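Local coordinates for protein diaminopimelate decarboxylase (Methanocaldococcus jannaschii, PDB 1TWI) that catalyses the pyridoxal-phosphate-dependent decarboxylation of meso-diaminopimelate to L-lysine, the last step of lysine biosynthesis, working as a homodimer, at residues D326-H337 / I381-I389; L32-N43 / S294-L303. All coordinates share one frame; numbering follows the deposited sequence.

Contact 1: D326-H337 / I381-I389. With PLP (pyridoxal-5'-phosphate), chain E.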
loop_
_atom_site.group_PDB
_atom_site.type_symbol
_atom_site.label_atom_id
_atom_site.label_comp_id
_atom_site.label_asym_id
_atom_site.label_seq_id
_atom_site.Cartn_x
_atom_site.Cartn_y
_atom_site.Cartn_z
ATOM N N ASP A 326 -6.543 1.003 -5.531
ATOM C CA ASP A 326 -7.887 1.344 -4.988
ATOM C C ASP A 326 -8.243 0.487 -3.745
ATOM O O ASP A 326 -8.998 0.933 -2.856
ATOM C CB ASP A 326 -8.995 1.079 -6.041
ATOM C CG ASP A 326 -8.747 1.815 -7.361
ATOM O OD1 ASP A 326 -8.603 3.055 -7.323
ATOM O OD2 ASP A 326 -8.702 1.156 -8.421
ATOM N N MET A 327 -7.736 -0.741 -3.711
ATOM C CA MET A 327 -8.087 -1.691 -2.659
ATOM C C MET A 327 -6.956 -2.714 -2.654
ATOM O O MET A 327 -6.877 -3.584 -3.525
ATOM C CB MET A 327 -9.408 -2.350 -3.011
ATOM C CG MET A 327 -10.187 -2.829 -1.766
ATOM S SD MET A 327 -9.600 -4.409 -1.080
ATOM C CE MET A 327 -10.329 -5.641 -2.331
ATOM N N MET A 328 -6.092 -2.586 -1.659
ATOM C CA MET A 328 -4.872 -3.372 -1.560
ATOM C C MET A 328 -4.942 -4.748 -0.918
ATOM O O MET A 328 -3.922 -5.460 -0.939
ATOM C CB MET A 328 -3.835 -2.569 -0.766
ATOM C CG MET A 328 -3.398 -1.262 -1.454
ATOM S SD MET A 328 -2.152 -1.686 -2.729
ATOM C CE MET A 328 -0.730 -1.831 -1.584
ATOM N N ARG A 329 -6.091 -5.144 -0.370
ATOM C CA ARG A 329 -6.092 -6.420 0.389
ATOM C C ARG A 329 -5.668 -7.669 -0.370
ATOM O O ARG A 329 -4.824 -8.420 0.111
ATOM C CB ARG A 329 -7.437 -6.698 1.096
ATOM C CG ARG A 329 -7.870 -5.701 2.151
ATOM C CD ARG A 329 -9.057 -6.352 2.940
ATOM N NE ARG A 329 -8.572 -7.371 3.855
ATOM C CZ ARG A 329 -8.942 -8.653 3.900
ATOM N NH1 ARG A 329 -9.831 -9.189 3.082
ATOM N NH2 ARG A 329 -8.395 -9.417 4.829
ATOM N N PRO A 330 -6.259 -7.924 -1.544
ATOM C CA PRO A 330 -5.819 -9.135 -2.264
ATOM C C PRO A 330 -4.339 -9.102 -2.670
ATOM O O PRO A 330 -3.614 -10.093 -2.455
ATOM C CB PRO A 330 -6.740 -9.192 -3.487
ATOM C CG PRO A 330 -8.034 -8.471 -3.001
ATOM C CD PRO A 330 -7.407 -7.280 -2.220
ATOM N N ALA A 331 -3.870 -7.994 -3.255
ATOM C CA ALA A 331 -2.472 -7.918 -3.656
ATOM C C ALA A 331 -1.467 -8.065 -2.504
ATOM O O ALA A 331 -0.420 -8.737 -2.622
ATOM C CB ALA A 331 -2.213 -6.616 -4.430
ATOM N N MET A 332 -1.804 -7.482 -1.370
ATOM C CA MET A 332 -0.961 -7.498 -0.214
ATOM C C MET A 332 -1.004 -8.758 0.663
ATOM O O MET A 332 0.027 -9.178 1.197
ATOM C CB MET A 332 -1.352 -6.298 0.631
ATOM C CG MET A 332 -0.409 -5.930 1.691
ATOM S SD MET A 332 -0.728 -4.166 2.008
ATOM C CE MET A 332 0.301 -4.055 3.497
ATOM N N TYR A 333 -2.188 -9.358 0.809
ATOM C CA TYR A 333 -2.328 -10.485 1.712
ATOM C C TYR A 333 -2.874 -11.736 1.055
ATOM O O TYR A 333 -3.074 -12.733 1.736
ATOM C CB TYR A 333 -3.288 -10.113 2.878
ATOM C CG TYR A 333 -3.022 -8.793 3.626
ATOM C CD1 TYR A 333 -2.035 -8.698 4.625
ATOM C CD2 TYR A 333 -3.764 -7.640 3.340
ATOM C CE1 TYR A 333 -1.792 -7.475 5.317
ATOM C CE2 TYR A 333 -3.528 -6.408 4.027
ATOM C CZ TYR A 333 -2.543 -6.345 5.007
ATOM O OH TYR A 333 -2.318 -5.157 5.701
ATOM N N GLU A 334 -3.110 -11.663 -0.250
ATOM C CA GLU A 334 -3.723 -12.724 -1.041
ATOM C C GLU A 334 -5.054 -13.049 -0.383
ATOM O O GLU A 334 -5.528 -14.177 -0.390
ATOM C CB GLU A 334 -2.841 -13.973 -1.117
ATOM C CG GLU A 334 -2.506 -14.276 -2.576
ATOM C CD GLU A 334 -1.557 -15.450 -2.747
ATOM O OE1 GLU A 334 -2.051 -16.613 -2.792
ATOM O OE2 GLU A 334 -0.316 -15.200 -2.817
ATOM N N ALA A 335 -5.666 -12.018 0.171
ATOM C CA ALA A 335 -6.918 -12.172 0.878
ATOM C C ALA A 335 -8.144 -12.372 -0.030
ATOM O O ALA A 335 -8.278 -11.747 -1.122
ATOM C CB ALA A 335 -7.108 -10.955 1.787
ATOM N N TYR A 336 -9.051 -13.222 0.446
ATOM C CA TYR A 336 -10.273 -13.504 -0.280
ATOM C C TYR A 336 -11.436 -12.495 -0.083
ATOM O O TYR A 336 -11.813 -12.162 1.053
ATOM C CB TYR A 336 -10.778 -14.931 0.093
ATOM C CG TYR A 336 -11.977 -15.387 -0.724
ATOM C CD1 TYR A 336 -13.279 -14.997 -0.390
ATOM C CD2 TYR A 336 -11.799 -16.167 -1.878
ATOM C CE1 TYR A 336 -14.387 -15.374 -1.215
ATOM C CE2 TYR A 336 -12.869 -16.540 -2.685
ATOM C CZ TYR A 336 -14.153 -16.141 -2.354
ATOM O OH TYR A 336 -15.197 -16.508 -3.191
ATOM N N HIS A 337 -11.993 -12.022 -1.211
ATOM C CA HIS A 337 -13.193 -11.191 -1.227
ATOM C C HIS A 337 -14.144 -11.840 -2.245
ATOM O O HIS A 337 -13.702 -12.285 -3.275
ATOM C CB HIS A 337 -12.959 -9.747 -1.691
ATOM C CG HIS A 337 -12.168 -8.927 -0.718
ATOM N ND1 HIS A 337 -12.745 -7.988 0.118
ATOM C CD2 HIS A 337 -10.843 -8.922 -0.444
ATOM C CE1 HIS A 337 -11.798 -7.438 0.865
ATOM N NE2 HIS A 337 -10.636 -7.991 0.545
ATOM N N ILE A 381 -16.969 -6.073 -5.845
ATOM C CA ILE A 381 -16.070 -6.808 -4.961
ATOM C C ILE A 381 -16.614 -6.482 -3.591
ATOM O O ILE A 381 -16.653 -5.310 -3.157
ATOM C CB ILE A 381 -14.618 -6.277 -5.119
ATOM C CG1 ILE A 381 -14.150 -6.511 -6.576
ATOM C CG2 ILE A 381 -13.648 -7.028 -4.131
ATOM C CD1 ILE A 381 -12.922 -5.513 -6.985
ATOM N N PHE A 382 -17.027 -7.524 -2.880
ATOM C CA PHE A 382 -17.624 -7.362 -1.555
ATOM C C PHE A 382 -16.684 -7.113 -0.388
ATOM O O PHE A 382 -15.525 -7.481 -0.420
ATOM C CB PHE A 382 -18.389 -8.628 -1.145
ATOM C CG PHE A 382 -19.756 -8.776 -1.785
ATOM C CD1 PHE A 382 -19.964 -8.390 -3.119
ATOM C CD2 PHE A 382 -20.794 -9.363 -1.078
ATOM C CE1 PHE A 382 -21.206 -8.613 -3.733
ATOM C CE2 PHE A 382 -22.063 -9.603 -1.672
ATOM C CZ PHE A 382 -22.255 -9.225 -3.000
ATOM N N ASP A 383 -17.250 -6.499 0.648
ATOM C CA ASP A 383 -16.610 -6.380 1.944
ATOM C C ASP A 383 -15.298 -5.588 1.897
ATOM O O ASP A 383 -14.270 -6.031 2.393
ATOM C CB ASP A 383 -16.383 -7.811 2.450
ATOM C CG ASP A 383 -17.692 -8.603 2.556
ATOM O OD1 ASP A 383 -18.676 -8.028 3.086
ATOM O OD2 ASP A 383 -17.763 -9.779 2.119
ATOM N N VAL A 384 -15.362 -4.413 1.306
ATOM C CA VAL A 384 -14.174 -3.577 1.207
ATOM C C VAL A 384 -14.337 -2.305 2.043
ATOM O O VAL A 384 -13.635 -1.303 1.812
ATOM C CB VAL A 384 -13.957 -3.178 -0.237
ATOM C CG1 VAL A 384 -13.490 -4.388 -1.095
ATOM C CG2 VAL A 384 -15.306 -2.553 -0.814
ATOM N N GLY A 385 -15.302 -2.290 2.972
ATOM C CA GLY A 385 -15.469 -1.079 3.797
ATOM C C GLY A 385 -14.340 -0.775 4.793
ATOM O O GLY A 385 -14.214 0.346 5.279
ATOM N N ALA A 386 -13.528 -1.783 5.093
ATOM C CA ALA A 386 -12.418 -1.669 6.058
ATOM C C ALA A 386 -11.090 -1.997 5.367
ATOM O O ALA A 386 -11.017 -2.969 4.638
ATOM C CB ALA A 386 -12.643 -2.667 7.246
ATOM N N TYR A 387 -10.064 -1.192 5.603
ATOM C CA TYR A 387 -8.728 -1.363 5.017
ATOM C C TYR A 387 -8.900 -1.413 3.525
ATOM O O TYR A 387 -8.290 -2.224 2.848
ATOM C CB TYR A 387 -8.089 -2.644 5.531
ATOM C CG TYR A 387 -8.142 -2.663 7.061
ATOM C CD1 TYR A 387 -7.359 -1.801 7.807
ATOM C CD2 TYR A 387 -9.050 -3.470 7.728
ATOM C CE1 TYR A 387 -7.480 -1.734 9.230
ATOM C CE2 TYR A 387 -9.201 -3.440 9.121
ATOM C CZ TYR A 387 -8.413 -2.565 9.876
ATOM O OH TYR A 387 -8.562 -2.531 11.247
ATOM N N GLY A 388 -9.808 -0.575 3.053
ATOM C CA GLY A 388 -10.034 -0.447 1.627
ATOM C C GLY A 388 -9.555 0.938 1.244
ATOM O O GLY A 388 -8.383 1.135 0.873
ATOM N N ILE A 389 -10.428 1.939 1.340
ATOM C CA ILE A 389 -9.975 3.283 0.994
ATOM C C ILE A 389 -8.875 3.677 1.998
ATOM O O ILE A 389 -7.967 4.430 1.652
ATOM C CB ILE A 389 -11.167 4.294 1.005
ATOM C CG1 ILE A 389 -10.756 5.629 0.332
ATOM C CG2 ILE A 389 -11.615 4.606 2.469
ATOM C CD1 ILE A 389 -10.600 5.521 -1.236
HETATM N N1 PLP E . -7.362 -1.687 18.314
HETATM C C2 PLP E . -6.025 -1.680 17.960
HETATM C C2A PLP E . -5.019 -1.291 19.070
HETATM C C3 PLP E . -5.704 -1.992 16.641
HETATM O O3 PLP E . -4.382 -1.974 16.328
HETATM C C4 PLP E . -6.630 -2.343 15.695
HETATM C C4A PLP E . -6.155 -2.679 14.240
HETATM O O4A PLP E . -5.040 -2.366 13.965
HETATM C C5 PLP E . -7.999 -2.356 16.047
HETATM C C6 PLP E . -8.312 -2.037 17.359
HETATM C C5A PLP E . -9.167 -2.721 15.143
HETATM O O4P PLP E . -9.041 -4.063 14.604
HETATM P P PLP E . -10.197 -4.720 13.740
HETATM O O1P PLP E . -9.651 -6.042 13.388
HETATM O O2P PLP E . -10.352 -3.831 12.538
HETATM O O3P PLP E . -11.400 -4.802 14.567
HETATM O O HOH W 1 -6.919 -1.051 0.615
#

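Contact 2: L32-N43 / S294-L303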
loop_
_atom_site.group_PDB
_atom_site.type_symbol
_atom_site.label_atom_id
_atom_site.label_comp_id
_atom_site.label_asym_id
_atom_site.label_seq_id
_atom_site.Cartn_x
_atom_site.Cartn_y
_atom_site.Cartn_z
ATOM N N LEU A 32 -15.545 2.527 -8.278
ATOM C CA LEU A 32 -16.338 3.264 -7.283
ATOM C C LEU A 32 -16.568 2.483 -5.973
ATOM O O LEU A 32 -17.017 1.346 -6.021
ATOM C CB LEU A 32 -17.747 3.561 -7.877
ATOM C CG LEU A 32 -18.765 4.370 -7.076
ATOM C CD1 LEU A 32 -18.293 5.819 -7.110
ATOM C CD2 LEU A 32 -20.179 4.315 -7.705
ATOM N N TYR A 33 -16.325 3.106 -4.826
ATOM C CA TYR A 33 -16.635 2.481 -3.536
ATOM C C TYR A 33 -18.064 2.892 -3.209
ATOM O O TYR A 33 -18.440 4.080 -3.385
ATOM C CB TYR A 33 -15.755 3.036 -2.412
ATOM C CG TYR A 33 -14.444 2.288 -2.220
ATOM C CD1 TYR A 33 -14.393 1.131 -1.439
ATOM C CD2 TYR A 33 -13.264 2.739 -2.783
ATOM C CE1 TYR A 33 -13.207 0.458 -1.215
ATOM C CE2 TYR A 33 -12.036 2.045 -2.571
ATOM C CZ TYR A 33 -12.041 0.905 -1.778
ATOM O OH TYR A 33 -10.894 0.183 -1.499
ATOM N N VAL A 34 -18.877 1.945 -2.742
ATOM C CA VAL A 34 -20.248 2.285 -2.325
ATOM C C VAL A 34 -20.290 1.839 -0.832
ATOM O O VAL A 34 -20.020 0.663 -0.492
ATOM C CB VAL A 34 -21.307 1.487 -3.150
ATOM C CG1 VAL A 34 -22.785 1.827 -2.677
ATOM C CG2 VAL A 34 -21.139 1.828 -4.661
ATOM N N MET A 35 -20.660 2.744 0.049
ATOM C CA MET A 35 -20.733 2.422 1.455
ATOM C C MET A 35 -22.188 2.461 1.821
ATOM O O MET A 35 -22.841 3.483 1.570
ATOM C CB MET A 35 -19.973 3.478 2.288
ATOM C CG MET A 35 -18.430 3.388 2.084
ATOM S SD MET A 35 -17.715 1.781 2.709
ATOM C CE MET A 35 -17.869 1.963 4.429
ATOM N N SER A 36 -22.696 1.386 2.436
ATOM C CA SER A 36 -24.127 1.326 2.851
ATOM C C SER A 36 -24.278 1.909 4.260
ATOM O O SER A 36 -23.752 1.359 5.262
ATOM C CB SER A 36 -24.638 -0.137 2.867
ATOM O OG SER A 36 -25.914 -0.198 3.504
ATOM N N GLU A 37 -24.998 3.024 4.355
ATOM C CA GLU A 37 -25.200 3.647 5.646
ATOM C C GLU A 37 -25.994 2.714 6.547
ATOM O O GLU A 37 -25.682 2.574 7.725
ATOM C CB GLU A 37 -25.965 4.966 5.480
ATOM C CG GLU A 37 -26.335 5.631 6.816
ATOM C CD GLU A 37 -27.008 6.965 6.547
ATOM O OE1 GLU A 37 -26.318 7.993 6.547
ATOM O OE2 GLU A 37 -28.215 6.995 6.275
ATOM N N GLU A 38 -27.034 2.074 6.014
ATOM C CA GLU A 38 -27.823 1.162 6.868
ATOM C C GLU A 38 -26.974 -0.049 7.331
ATOM O O GLU A 38 -27.128 -0.522 8.452
ATOM C CB GLU A 38 -29.076 0.679 6.090
ATOM C CG GLU A 38 -29.997 -0.317 6.824
ATOM C CD GLU A 38 -30.678 0.234 8.091
ATOM O OE1 GLU A 38 -30.791 1.475 8.276
ATOM O OE2 GLU A 38 -31.124 -0.614 8.903
ATOM N N GLN A 39 -26.117 -0.594 6.476
ATOM C CA GLN A 39 -25.314 -1.716 6.951
ATOM C C GLN A 39 -24.414 -1.277 8.163
ATOM O O GLN A 39 -24.182 -2.063 9.104
ATOM C CB GLN A 39 -24.400 -2.257 5.824
ATOM C CG GLN A 39 -23.621 -3.491 6.269
ATOM C CD GLN A 39 -24.578 -4.652 6.573
ATOM O OE1 GLN A 39 -24.756 -5.076 7.742
ATOM N NE2 GLN A 39 -25.237 -5.130 5.538
ATOM N N ILE A 40 -23.856 -0.056 8.116
ATOM C CA ILE A 40 -23.043 0.416 9.238
ATOM C C ILE A 40 -23.928 0.524 10.487
ATOM O O ILE A 40 -23.503 0.134 11.606
ATOM C CB ILE A 40 -22.364 1.801 8.946
ATOM C CG1 ILE A 40 -21.350 1.647 7.803
ATOM C CG2 ILE A 40 -21.631 2.321 10.219
ATOM C CD1 ILE A 40 -20.735 2.954 7.292
ATOM N N LYS A 41 -25.148 1.044 10.336
ATOM C CA LYS A 41 -26.037 1.140 11.511
ATOM C C LYS A 41 -26.348 -0.244 12.037
ATOM O O LYS A 41 -26.394 -0.458 13.266
ATOM C CB LYS A 41 -27.378 1.827 11.175
ATOM C CG LYS A 41 -27.229 3.313 10.713
ATOM C CD LYS A 41 -28.662 3.903 10.528
ATOM C CE LYS A 41 -28.639 5.069 9.600
ATOM N NZ LYS A 41 -27.799 6.166 10.153
ATOM N N ILE A 42 -26.570 -1.179 11.136
ATOM C CA ILE A 42 -26.834 -2.573 11.596
ATOM C C ILE A 42 -25.631 -3.158 12.349
ATOM O O ILE A 42 -25.778 -3.757 13.442
ATOM C CB ILE A 42 -27.142 -3.493 10.395
ATOM C CG1 ILE A 42 -28.561 -3.150 9.893
ATOM C CG2 ILE A 42 -26.938 -5.011 10.817
ATOM C CD1 ILE A 42 -28.905 -3.698 8.510
ATOM N N ASN A 43 -24.431 -2.976 11.787
ATOM C CA ASN A 43 -23.248 -3.551 12.456
ATOM C C ASN A 43 -23.037 -2.921 13.841
ATOM O O ASN A 43 -22.710 -3.612 14.808
ATOM C CB ASN A 43 -21.985 -3.357 11.564
ATOM C CG ASN A 43 -22.051 -4.171 10.267
ATOM O OD1 ASN A 43 -22.891 -5.077 10.134
ATOM N ND2 ASN A 43 -21.172 -3.859 9.300
ATOM N N SER A 294 -15.138 -5.115 11.945
ATOM C CA SER A 294 -16.511 -5.556 12.192
ATOM C C SER A 294 -17.601 -4.467 12.240
ATOM O O SER A 294 -18.809 -4.785 12.378
ATOM C CB SER A 294 -16.582 -6.478 13.446
ATOM O OG SER A 294 -16.109 -5.814 14.597
ATOM N N LEU A 295 -17.210 -3.185 12.174
ATOM C CA LEU A 295 -18.239 -2.160 12.038
ATOM C C LEU A 295 -18.423 -1.731 10.590
ATOM O O LEU A 295 -19.540 -1.403 10.194
ATOM C CB LEU A 295 -17.941 -0.867 12.805
ATOM C CG LEU A 295 -18.137 -1.039 14.315
ATOM C CD1 LEU A 295 -17.810 0.249 14.974
ATOM C CD2 LEU A 295 -19.597 -1.476 14.611
ATOM N N VAL A 296 -17.350 -1.686 9.803
ATOM C CA VAL A 296 -17.514 -1.164 8.461
ATOM C C VAL A 296 -17.243 -2.046 7.256
ATOM O O VAL A 296 -17.688 -1.718 6.167
ATOM C CB VAL A 296 -16.681 0.171 8.298
ATOM C CG1 VAL A 296 -17.156 1.208 9.359
ATOM C CG2 VAL A 296 -15.129 -0.099 8.497
ATOM N N ALA A 297 -16.531 -3.157 7.431
ATOM C CA ALA A 297 -16.169 -3.951 6.279
ATOM C C ALA A 297 -17.316 -4.384 5.394
ATOM O O ALA A 297 -17.252 -4.188 4.177
ATOM C CB ALA A 297 -15.360 -5.244 6.731
ATOM N N THR A 298 -18.340 -4.994 5.996
ATOM C CA THR A 298 -19.468 -5.516 5.202
ATOM C C THR A 298 -20.354 -4.414 4.600
ATOM O O THR A 298 -21.255 -4.711 3.835
ATOM C CB THR A 298 -20.390 -6.440 6.073
ATOM O OG1 THR A 298 -20.868 -5.715 7.185
ATOM C CG2 THR A 298 -19.611 -7.660 6.570
ATOM N N ALA A 299 -20.123 -3.149 4.972
ATOM C CA ALA A 299 -20.923 -2.063 4.419
ATOM C C ALA A 299 -20.336 -1.548 3.078
ATOM O O ALA A 299 -21.002 -0.775 2.366
ATOM C CB ALA A 299 -20.987 -0.868 5.432
ATOM N N GLY A 300 -19.128 -1.973 2.748
ATOM C CA GLY A 300 -18.460 -1.466 1.529
ATOM C C GLY A 300 -18.370 -2.388 0.337
ATOM O O GLY A 300 -18.079 -3.584 0.491
ATOM N N TYR A 301 -18.649 -1.852 -0.854
ATOM C CA TYR A 301 -18.578 -2.649 -2.081
ATOM C C TYR A 301 -17.765 -1.827 -3.048
ATOM O O TYR A 301 -17.904 -0.622 -3.055
ATOM C CB TYR A 301 -19.984 -2.864 -2.672
ATOM C CG TYR A 301 -20.869 -3.609 -1.668
ATOM C CD1 TYR A 301 -21.462 -2.916 -0.618
ATOM C CD2 TYR A 301 -21.018 -5.028 -1.720
ATOM C CE1 TYR A 301 -22.165 -3.568 0.375
ATOM C CE2 TYR A 301 -21.755 -5.719 -0.717
ATOM C CZ TYR A 301 -22.313 -4.966 0.325
ATOM O OH TYR A 301 -22.976 -5.563 1.379
ATOM N N LEU A 302 -16.913 -2.481 -3.845
ATOM C CA LEU A 302 -16.130 -1.764 -4.844
ATOM C C LEU A 302 -16.574 -2.215 -6.251
ATOM O O LEU A 302 -16.469 -3.414 -6.589
ATOM C CB LEU A 302 -14.632 -2.045 -4.658
ATOM C CG LEU A 302 -13.663 -1.416 -5.686
ATOM C CD1 LEU A 302 -13.801 0.122 -5.723
ATOM C CD2 LEU A 302 -12.264 -1.836 -5.318
ATOM N N LEU A 303 -17.059 -1.255 -7.053
ATOM C CA LEU A 303 -17.522 -1.552 -8.408
ATOM C C LEU A 303 -16.428 -1.219 -9.401
ATOM O O LEU A 303 -15.792 -0.164 -9.319
ATOM C CB LEU A 303 -18.781 -0.705 -8.743
ATOM C CG LEU A 303 -19.867 -0.738 -7.655
ATOM C CD1 LEU A 303 -21.101 0.123 -8.061
ATOM C CD2 LEU A 303 -20.272 -2.179 -7.407
HETATM O O HOH W 2 -22.599 -7.343 8.728
#

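Contact 1: D326-H337 / I381-I389
His337 and Met327 pack against the turn that leaves strand 378-382, a buried contact between loop and short-helix structure beside the mixed beta sheet and, at its far end, the cofactor site. A direct hydrogen bond runs from His337 ND1 to Phe382 O, 2.9 Å; the acceptor lies in the imidazole plane and the bond is fairly straight, 160° at the hydrogen. Because the ring meets this carbonyl edge-on, its face is left to Met327 CE, which sits 3.7 Å above the ring plane, over the centre. A histidine suits the place by offering an N-H at its edge and a flat pi face against which a methyl can pack.

Met327 bends at chi2 and chi3 (-80° and -76°), curling its methyl back so that CE lies 3.6 Å from Val384 CG1 and close to Ile381 CG2. The bend at chi2 leaves SD positioned to accept a weak capping bond from Arg329 N, in the turn that leads into the helix. Alongside, Gly388, with no side chain, brings its CA to 4.1 Å from Met327 CG, where the backbone lies close to Val384 O. A water joins the backbones, accepting from Met328 N and donating to Tyr387 O and Gly388 O.

Arg329 lays its CG 3.6 Å from Tyr387 O, and Ala335 CB covers one face of its guanidinium, which also makes a cation-pi contact with Tyr255. Tyr387 turns its ring the other way, and its OH donates to PLP O2P, 2.6 Å, at the ring edge; Ser213, Gly250, Gly292 and Arg293 also bond the cofactor. With Arg329 and Tyr333 in the lysine pocket, this is part of the active-site lining that the beta domain contributes, consistent with the fold of this decarboxylase family.

Contact 2: L32-N43 / S294-L303
Asn43 grips the other segment through its amide, its ND2 giving both protons: one to Thr298 OG1, 2.8 Å, and one to Leu295 O, 3.1 Å. Both acceptors lie near the amide plane, but Leu295 O is approached from above its own carbonyl plane. An asparagine suits the spot because one amide nitrogen can serve a hydroxyl and a backbone carbonyl at once. Thr298 OG1 is set between its backbone N and carbonyl carbon (chi1 58°), facing Asn43, and a water joins it to Asn43 OD1.

About one turn earlier in helix 37-58, Gln39 and Ile40 receive Ala299, whose CB is 3.5 Å from Ile40 CG1, a tight fit suited to a small side chain. Ser36 begins the helix as N-cap: its OG accepts from Gln39 N, 3.0 Å, and is also hydrogen-bonded to Asp17 OD2, while its own N donates to Ala299 O.

Before the cap, strands 32-36 and 300-303 run antiparallel, with Leu32 and Leu303, and Val34 and Tyr301, as hydrogen-bonded pairs. Leu32, Val34, Tyr301 and Leu303 share one face, where Val34 CG2 meets Leu303 CD1. On the other face Leu302 CD1 stands over the Tyr33 ring, 4.0 Å from its centroid, in a CH-pi contact. Met35 SD packs 3.5 Å from Gly300 CA, close because glycine has no side chain on that face.

Strand 402-407 pairs with the other edge of 32-36. The chain passes once from strand 32-36 into helix 37-58 and once from helix 293-296 through 297-299 into strand 300-311, as the alanine-racemase-like fold joins beta domain and PLP-binding barrel.

Overall arrangement
The two contacts lie with their centres about 13 Å apart and touch directly. Along the chain they come in series: the segments of contact 2, 32-43 and 294-303, bracket the strands of the barrel, and contact 1 follows within the C-terminal part. They share the mixed sheet, where strand 378-382 neighbours strand 300-311 and Ile381 N probably bonds Leu302 O. Tyr33 of contact 2 reaches across with its OH to Asp326 O, a probable hydrogen bond, and packs on Met327. Contact 2 thus spans the two crossings between barrel and beta domain, while contact 1 carries beta-domain loops from that sheet to the cofactor and substrate pocket.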